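Side-chain contacts in 6-phosphogluconolactonase (Shewanella baltica, PDB 3NWP), which probably hydrolyses 6-phosphogluconolactone to 6-phosphogluconate, the second step of the oxidative pentose phosphate pathway: residues Q160-A165 / K180-N185; L206-V211 / P215-L220. All coordinates share one frame; numbering follows the deposited sequence. Where two conformers were deposited one is given.

Both contacts lie in the later part of the chain and come in series, contact 1 closing before contact 2 opens. Their centres are about 17 Å apart. Contact 1 joins the loop leading into strand 163-166 to helix 180-184. The chain then runs through strand 189-194 and helix 196-206 to contact 2, where the following loop meets helix 217-220. All these strands belong to one mixed sheet, which strand 227-232 re-enters after contact 2. The two sites touch directly: Lys-180 CD lies 4.1 Å from Ala-218 CB, and Leu-184 CD1 packs on Ala-218 O. Helix 180-184 thus meets the loop 160-162 and also packs against helix 217-220.

Contact 1: Q160-A165 / K180-N185; sequences QALCVA and KSAILN
Ser-181 and Ala-182, in the first turn of helix 180-184, face the loop that leads into strand 163-166. Ser-181 can be followed outward. Its CB lies 4.0 Å from Gln-160 OE1, a loose approach; Gln-160 is exposed. The Gln-160 chain starts away from the helix and bends back at chi2 (-67°), which brings the amide oxygen OE1 back toward Ser-181 CB. Ser-181 OG sits between its own backbone N and carbonyl carbon (chi1 59°). It comes to 3.8 Å from Gln-160 CA. No direct hydrogen bond joins the two segments here. A water bridges them instead, donating to Ser-181 OG at 2.8 Å and to Gln-160 O at 2.9 Å. The same hydroxyl is hydrogen-bonded to Thr-159 O and Ser-179 OG, so several partners grip it. Next along the helix, the Ala-182 methyl packs against the Leu-162 carbonyl oxygen O, 3.6 Å from CB. The apolar part of the contact is Leu-162 CD2, 3.8 Å from Ala-182 CB. Leu-162 and Ser-179 are also paired through their backbones. This is the base of a beta hairpin, formed by antiparallel strands 163-166 and 175-178, with a short helix following the second strand.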
ATOM      1  N   GLN A 160      -0.082 -17.148  -5.431  1.00 20.34           N
ATOM      2  CA  GLN A 160      -0.699 -17.217  -4.100  1.00 18.06           C
ATOM      3  C   GLN A 160       0.244 -16.909  -2.991  1.00 18.23           C
ATOM      4  O   GLN A 160      -0.204 -16.785  -1.835  1.00 19.92           O
ATOM      5  CB  GLN A 160      -1.331 -18.616  -3.910  1.00 21.79           C
ATOM      6  CG  GLN A 160      -2.499 -18.909  -4.845  1.00 21.92           C
ATOM      7  CD  GLN A 160      -3.692 -18.016  -4.521  1.00 29.62           C
ATOM      8  OE1 GLN A 160      -4.165 -17.277  -5.365  1.00 34.15           O
ATOM      9  NE2 GLN A 160      -4.053 -17.979  -3.269  1.00 29.94           N
ATOM     10  N   ALA A 161       1.550 -16.724  -3.267  1.00 17.67           N
ATOM     11  CA  ALA A 161       2.464 -16.311  -2.222  1.00 17.80           C
ATOM     12  C   ALA A 161       2.133 -14.890  -1.773  1.00 17.65           C
ATOM     13  O   ALA A 161       1.628 -14.100  -2.560  1.00 18.63           O
ATOM     14  CB  ALA A 161       3.917 -16.351  -2.698  1.00 20.16           C
ATOM     15  N   LEU A 162       2.426 -14.573  -0.542  1.00 16.94           N
ATOM     16  CA  LEU A 162       2.118 -13.239  -0.039  1.00 17.50           C
ATOM     17  C   LEU A 162       2.979 -12.135  -0.639  1.00 18.18           C
ATOM     18  O   LEU A 162       2.534 -10.992  -0.729  1.00 17.87           O
ATOM     19  CB  LEU A 162       2.212 -13.193   1.499  1.00 18.25           C
ATOM     20  CG  LEU A 162       1.101 -13.976   2.227  1.00 25.78           C
ATOM     21  CD1 LEU A 162       1.499 -13.879   3.732  1.00 25.21           C
ATOM     22  CD2 LEU A 162      -0.317 -13.388   2.011  1.00 26.33           C
ATOM     23  N   CYS A 163       4.233 -12.457  -0.988  1.00 18.17           N
ATOM     24  CA  CYS A 163       5.107 -11.458  -1.599  1.00 19.83           C
ATOM     25  C   CYS A 163       6.079 -12.117  -2.555  1.00 20.94           C
ATOM     26  O   CYS A 163       6.410 -13.305  -2.423  1.00 21.41           O
ATOM     27  CB  CYS A 163       5.770 -10.598  -0.583  1.00 23.47           C
ATOM     28  SG  CYS A 163       6.664 -11.478   0.663  1.00 25.65           S
ATOM     29  N   VAL A 164       6.484 -11.330  -3.540  1.00 17.26           N
ATOM     30  CA  VAL A 164       7.373 -11.793  -4.589  1.00 19.82           C
ATOM     31  C   VAL A 164       8.318 -10.694  -4.966  1.00 18.31           C
ATOM     32  O   VAL A 164       8.062  -9.514  -4.692  1.00 17.52           O
ATOM     33  CB  VAL A 164       6.660 -12.277  -5.826  1.00 22.02           C
ATOM     34  CG1 VAL A 164       5.747 -13.486  -5.510  1.00 27.12           C
ATOM     35  CG2 VAL A 164       5.916 -11.165  -6.543  1.00 22.75           C
ATOM     36  N   ALA A 165       9.422 -11.075  -5.615  1.00 17.40           N
ATOM     37  CA  ALA A 165      10.356 -10.085  -6.110  1.00 16.01           C
ATOM     38  C   ALA A 165       9.919  -9.562  -7.434  1.00 17.69           C
ATOM     39  O   ALA A 165       9.367 -10.270  -8.270  1.00 19.09           O
ATOM     40  CB  ALA A 165      11.816 -10.703  -6.248  1.00 18.25           C
ATOM     41  N   LYS A 180      -0.917  -9.453  -5.689  0.70 13.57           N
ATOM     42  CA  LYS A 180      -2.325  -9.108  -5.870  0.70 14.09           C
ATOM     43  C   LYS A 180      -3.217  -9.923  -4.954  0.70 15.70           C
ATOM     44  O   LYS A 180      -4.146  -9.383  -4.297  0.70 14.91           O
ATOM     45  CB  LYS A 180      -2.737  -9.259  -7.325  0.70 15.11           C
ATOM     46  CG  LYS A 180      -4.152  -8.792  -7.636  0.70 16.97           C
ATOM     47  CD  LYS A 180      -4.673  -9.428  -8.929  0.70 16.72           C
ATOM     48  CE  LYS A 180      -5.178 -10.838  -8.711  0.70 24.45           C
ATOM     49  NZ  LYS A 180      -5.529 -11.474 -10.025  0.70 33.07           N
ATOM     50  N   SER A 181      -3.002 -11.226  -4.889  1.00 15.98           N
ATOM     51  CA  SER A 181      -3.855 -12.048  -4.050  1.00 16.72           C
ATOM     52  C   SER A 181      -3.818 -11.567  -2.592  1.00 17.24           C
ATOM     53  O   SER A 181      -4.865 -11.515  -1.911  1.00 18.68           O
ATOM     54  CB  SER A 181      -3.501 -13.534  -4.174  1.00 18.20           C
ATOM     55  OG  SER A 181      -2.191 -13.756  -3.814  1.00 19.74           O
ATOM     56  N   ALA A 182      -2.639 -11.179  -2.108  1.00 15.42           N
ATOM     57  CA  ALA A 182      -2.515 -10.643  -0.731  1.00 15.11           C
ATOM     58  C   ALA A 182      -3.243  -9.308  -0.588  1.00 14.97           C
ATOM     59  O   ALA A 182      -3.981  -9.076   0.382  1.00 15.73           O
ATOM     60  CB  ALA A 182      -1.022 -10.449  -0.354  1.00 16.35           C
ATOM     61  N   ILE A 183      -3.017  -8.401  -1.520  1.00 14.95           N
ATOM     62  CA  ILE A 183      -3.599  -7.017  -1.449  1.00 13.96           C
ATOM     63  C   ILE A 183      -5.104  -7.083  -1.537  1.00 15.21           C
ATOM     64  O   ILE A 183      -5.799  -6.324  -0.832  1.00 14.70           O
ATOM     65  CB  ILE A 183      -2.990  -6.121  -2.545  1.00 13.26           C
ATOM     66  CG1 ILE A 183      -1.540  -5.778  -2.248  1.00 15.94           C
ATOM     67  CG2 ILE A 183      -3.806  -4.813  -2.857  1.00 15.07           C
ATOM     68  CD1 ILE A 183      -1.266  -4.867  -1.006  1.00 15.13           C
ATOM     69  N   LEU A 184      -5.647  -7.928  -2.410  1.00 15.93           N
ATOM     70  CA  LEU A 184      -7.116  -8.029  -2.565  1.00 15.91           C
ATOM     71  C   LEU A 184      -7.791  -8.820  -1.473  1.00 17.82           C
ATOM     72  O   LEU A 184      -9.021  -8.622  -1.291  1.00 19.58           O
ATOM     73  CB  LEU A 184      -7.477  -8.571  -3.946  1.00 16.41           C
ATOM     74  CG  LEU A 184      -7.162  -7.665  -5.105  1.00 17.61           C
ATOM     75  CD1 LEU A 184      -7.635  -8.354  -6.394  1.00 17.78           C
ATOM     76  CD2 LEU A 184      -7.756  -6.192  -4.986  1.00 18.27           C
ATOM     77  N   ASN A 185      -7.027  -9.567  -0.673  1.00 16.42           N
ATOM     78  CA  ASN A 185      -7.591 -10.253   0.511  1.00 18.12           C
ATOM     79  C   ASN A 185      -7.557  -9.261   1.675  1.00 14.52           C
ATOM     80  O   ASN A 185      -6.779  -9.365   2.604  1.00 16.41           O
ATOM     81  CB  ASN A 185      -6.857 -11.542   0.864  1.00 19.58           C
ATOM     82  CG  ASN A 185      -7.605 -12.357   1.928  1.00 22.15           C
ATOM     83  OD1 ASN A 185      -8.840 -12.274   2.041  1.00 26.76           O
ATOM     84  ND2 ASN A 185      -6.866 -13.081   2.718  1.00 24.88           N
TER
HETATM   85  O   HOH W   1      -1.423 -14.193  -1.183  1.00 17.60           O

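Contact 2: L206-V211 / P215-L220; sequences LESDDV and PIRAVL
Arg-217 reaches from helix 217-220 into loop 206-211 and binds its backbone, in a partly buried contact between the end of helix 196-206 and the next short helix. Its chain is extended from CG to NE (chi2 165°, chi3 170°), which carries the guanidinium across to the loop. NH1 donates to Asp-210 O at 3.0 Å in a fairly straight bond, 162° at the hydrogen. That oxygen lies at the edge of the guanidinium, in its plane, while the donor is tilted from the carbonyl plane. Ser-208 CB sits over the centre of one guanidinium face, 3.9 Å above it. Outside the two segments, NE is bonded to Ala-205 O and NH2 to Gln-204 O. One flat group thus holds three backbone carbonyls, which fixes its rotation. Replacing Arg-217 by an alanine would probably leave the three carbonyls without their N-H partners and weaken the hold on the loop. In the conformer given, Ser-208 OG accepts from Asp-210 N at 2.8 Å, an ST turn within the loop, next to the guanidinium. Apolar contacts extend to both sides of it. Val-211 CG1 lies 4.1 Å from Ala-218 CB, and Leu-206 CD2 meets Leu-220 CD1 at 4.2 Å, the two leucine side chains crossing at about a right angle. The whole contact belongs to a beta-alpha-beta crossover: helix 196-206, this loop and helix 217-220 link parallel neighbouring strands 189-194 and 227-232.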
ATOM      1  N   LEU A 206      -8.877   4.305 -15.769  1.00 17.00           N
ATOM      2  CA  LEU A 206     -10.267   3.876 -15.931  1.00 16.41           C
ATOM      3  C   LEU A 206     -10.650   3.565 -17.384  1.00 18.28           C
ATOM      4  O   LEU A 206     -11.720   2.988 -17.580  1.00 19.06           O
ATOM      5  CB  LEU A 206     -11.213   4.940 -15.378  1.00 16.96           C
ATOM      6  CG  LEU A 206     -11.066   5.284 -13.881  1.00 15.78           C
ATOM      7  CD1 LEU A 206     -12.020   6.471 -13.537  1.00 15.26           C
ATOM      8  CD2 LEU A 206     -11.320   4.067 -13.010  1.00 17.57           C
ATOM      9  N   GLU A 207      -9.824   3.956 -18.352  1.00 17.88           N
ATOM     10  CA  GLU A 207     -10.128   3.751 -19.799  1.00 17.18           C
ATOM     11  C   GLU A 207     -10.188   2.278 -20.210  1.00 21.19           C
ATOM     12  O   GLU A 207     -10.707   1.966 -21.322  1.00 21.77           O
ATOM     13  CB  GLU A 207      -9.124   4.508 -20.676  1.00 20.02           C
ATOM     14  CG  GLU A 207      -9.203   5.971 -20.649  1.00 19.69           C
ATOM     15  CD  GLU A 207      -7.978   6.729 -21.301  1.00 20.45           C
ATOM     16  OE1 GLU A 207      -7.096   6.086 -21.877  1.00 33.55           O
ATOM     17  OE2 GLU A 207      -8.066   7.947 -21.216  1.00 31.17           O
ATOM     18  N   SER A 208      -9.746   1.367 -19.339  0.50 19.76           N
ATOM     19  CA  SER A 208      -9.639  -0.037 -19.678  0.50 19.63           C
ATOM     20  C   SER A 208      -9.375  -0.871 -18.451  0.50 21.24           C
ATOM     21  O   SER A 208      -8.999  -0.374 -17.376  0.50 20.22           O
ATOM     22  CB  SER A 208      -8.506  -0.278 -20.681  0.50 20.08           C
ATOM     23  OG  SER A 208      -8.139  -1.664 -20.772  0.50 18.56           O
ATOM     24  N   ASP A 209      -9.550  -2.168 -18.632  1.00 20.71           N
ATOM     25  CA  ASP A 209      -9.177  -3.138 -17.610  1.00 22.41           C
ATOM     26  C   ASP A 209      -7.951  -3.971 -18.004  1.00 24.51           C
ATOM     27  O   ASP A 209      -7.763  -5.031 -17.410  1.00 27.27           O
ATOM     28  CB  ASP A 209     -10.377  -3.998 -17.230  1.00 23.29           C
ATOM     29  CG  ASP A 209     -10.971  -4.757 -18.425  1.00 28.98           C
ATOM     30  OD1 ASP A 209     -10.462  -4.644 -19.566  1.00 28.93           O
ATOM     31  OD2 ASP A 209     -11.978  -5.423 -18.172  1.00 34.41           O
ATOM     32  N   ASP A 210      -7.096  -3.405 -18.869  1.00 21.64           N
ATOM     33  CA  ASP A 210      -5.777  -4.024 -19.300  1.00 25.64           C
ATOM     34  C   ASP A 210      -4.757  -3.793 -18.152  1.00 20.73           C
ATOM     35  O   ASP A 210      -4.049  -2.765 -18.094  1.00 21.43           O
ATOM     36  CB  ASP A 210      -5.299  -3.424 -20.627  1.00 25.07           C
ATOM     37  CG  ASP A 210      -3.948  -3.977 -21.109  1.00 34.14           C
ATOM     38  OD1 ASP A 210      -3.254  -4.713 -20.352  1.00 28.55           O
ATOM     39  OD2 ASP A 210      -3.573  -3.608 -22.256  1.00 33.86           O
ATOM     40  N   VAL A 211      -4.659  -4.775 -17.271  0.50 21.27           N
ATOM     41  CA  VAL A 211      -3.813  -4.650 -16.075  0.50 20.85           C
ATOM     42  C   VAL A 211      -2.322  -4.623 -16.451  0.50 21.13           C
ATOM     43  O   VAL A 211      -1.507  -3.972 -15.810  0.50 20.97           O
ATOM     44  CB  VAL A 211      -4.153  -5.744 -15.034  0.50 21.07           C
ATOM     45  CG1 VAL A 211      -5.659  -5.747 -14.712  0.50 22.01           C
ATOM     46  CG2 VAL A 211      -3.696  -7.129 -15.508  0.50 18.84           C
ATOM     47  N   PRO A 215      -1.028  -1.547 -13.942  1.00 16.86           N
ATOM     48  CA  PRO A 215      -1.407  -2.553 -12.934  1.00 15.63           C
ATOM     49  C   PRO A 215      -2.360  -2.091 -11.790  1.00 13.74           C
ATOM     50  O   PRO A 215      -3.037  -2.926 -11.206  1.00 15.93           O
ATOM     51  CB  PRO A 215      -0.052  -3.017 -12.410  1.00 16.82           C
ATOM     52  CG  PRO A 215       0.864  -2.887 -13.631  1.00 17.75           C
ATOM     53  CD  PRO A 215       0.424  -1.565 -14.221  1.00 18.69           C
ATOM     54  N   ILE A 216      -2.450  -0.782 -11.564  1.00 16.10           N
ATOM     55  CA  ILE A 216      -3.462  -0.224 -10.674  1.00 15.23           C
ATOM     56  C   ILE A 216      -4.878  -0.725 -11.063  1.00 15.60           C
ATOM     57  O   ILE A 216      -5.753  -0.864 -10.237  1.00 15.45           O
ATOM     58  CB  ILE A 216      -3.357   1.306 -10.600  1.00 16.90           C
ATOM     59  CG1 ILE A 216      -4.325   1.875  -9.551  1.00 15.91           C
ATOM     60  CG2 ILE A 216      -3.750   1.960 -11.955  1.00 17.23           C
ATOM     61  CD1 ILE A 216      -4.063   1.395  -8.076  1.00 16.40           C
ATOM     62  N   ARG A 217      -5.085  -1.001 -12.371  1.00 15.27           N
ATOM     63  CA  ARG A 217      -6.359  -1.537 -12.771  1.00 15.81           C
ATOM     64  C   ARG A 217      -6.769  -2.832 -12.121  1.00 15.99           C
ATOM     65  O   ARG A 217      -7.952  -3.133 -12.033  1.00 16.85           O
ATOM     66  CB  ARG A 217      -6.383  -1.697 -14.330  1.00 16.17           C
ATOM     67  CG  ARG A 217      -6.277  -0.365 -15.064  1.00 19.24           C
ATOM     68  CD  ARG A 217      -5.924  -0.553 -16.540  1.00 17.99           C
ATOM     69  NE  ARG A 217      -6.049   0.682 -17.291  1.00 19.90           N
ATOM     70  CZ  ARG A 217      -5.482   0.906 -18.481  1.00 20.13           C
ATOM     71  NH1 ARG A 217      -4.661  -0.015 -19.005  1.00 21.09           N
ATOM     72  NH2 ARG A 217      -5.689   2.060 -19.136  1.00 20.52           N
ATOM     73  N   ALA A 218      -5.794  -3.646 -11.673  1.00 15.86           N
ATOM     74  CA  ALA A 218      -6.141  -4.873 -10.973  1.00 16.21           C
ATOM     75  C   ALA A 218      -6.908  -4.625  -9.682  1.00 16.89           C
ATOM     76  O   ALA A 218      -7.749  -5.428  -9.289  1.00 18.69           O
ATOM     77  CB  ALA A 218      -4.883  -5.736 -10.705  1.00 17.69           C
ATOM     78  N   VAL A 219      -6.651  -3.464  -9.075  1.00 16.73           N
ATOM     79  CA  VAL A 219      -7.372  -2.982  -7.900  1.00 15.14           C
ATOM     80  C   VAL A 219      -8.675  -2.249  -8.282  1.00 15.15           C
ATOM     81  O   VAL A 219      -9.728  -2.522  -7.722  1.00 16.39           O
ATOM     82  CB  VAL A 219      -6.468  -2.056  -7.071  1.00 15.42           C
ATOM     83  CG1 VAL A 219      -7.245  -1.339  -5.977  1.00 19.09           C
ATOM     84  CG2 VAL A 219      -5.298  -2.880  -6.452  1.00 17.11           C
ATOM     85  N   LEU A 220      -8.590  -1.424  -9.321  1.00 15.97           N
ATOM     86  CA  LEU A 220      -9.769  -0.591  -9.713  1.00 16.20           C
ATOM     87  C   LEU A 220     -10.864  -1.359 -10.395  1.00 18.65           C
ATOM     88  O   LEU A 220     -12.030  -0.970 -10.278  1.00 18.55           O
ATOM     89  CB  LEU A 220      -9.348   0.544 -10.615  1.00 16.48           C
ATOM     90  CG  LEU A 220      -8.315   1.531 -10.039  1.00 16.87           C
ATOM     91  CD1 LEU A 220      -7.935   2.653 -11.006  1.00 20.02           C
ATOM     92  CD2 LEU A 220      -8.766   2.105  -8.654  1.00 19.06           C
TER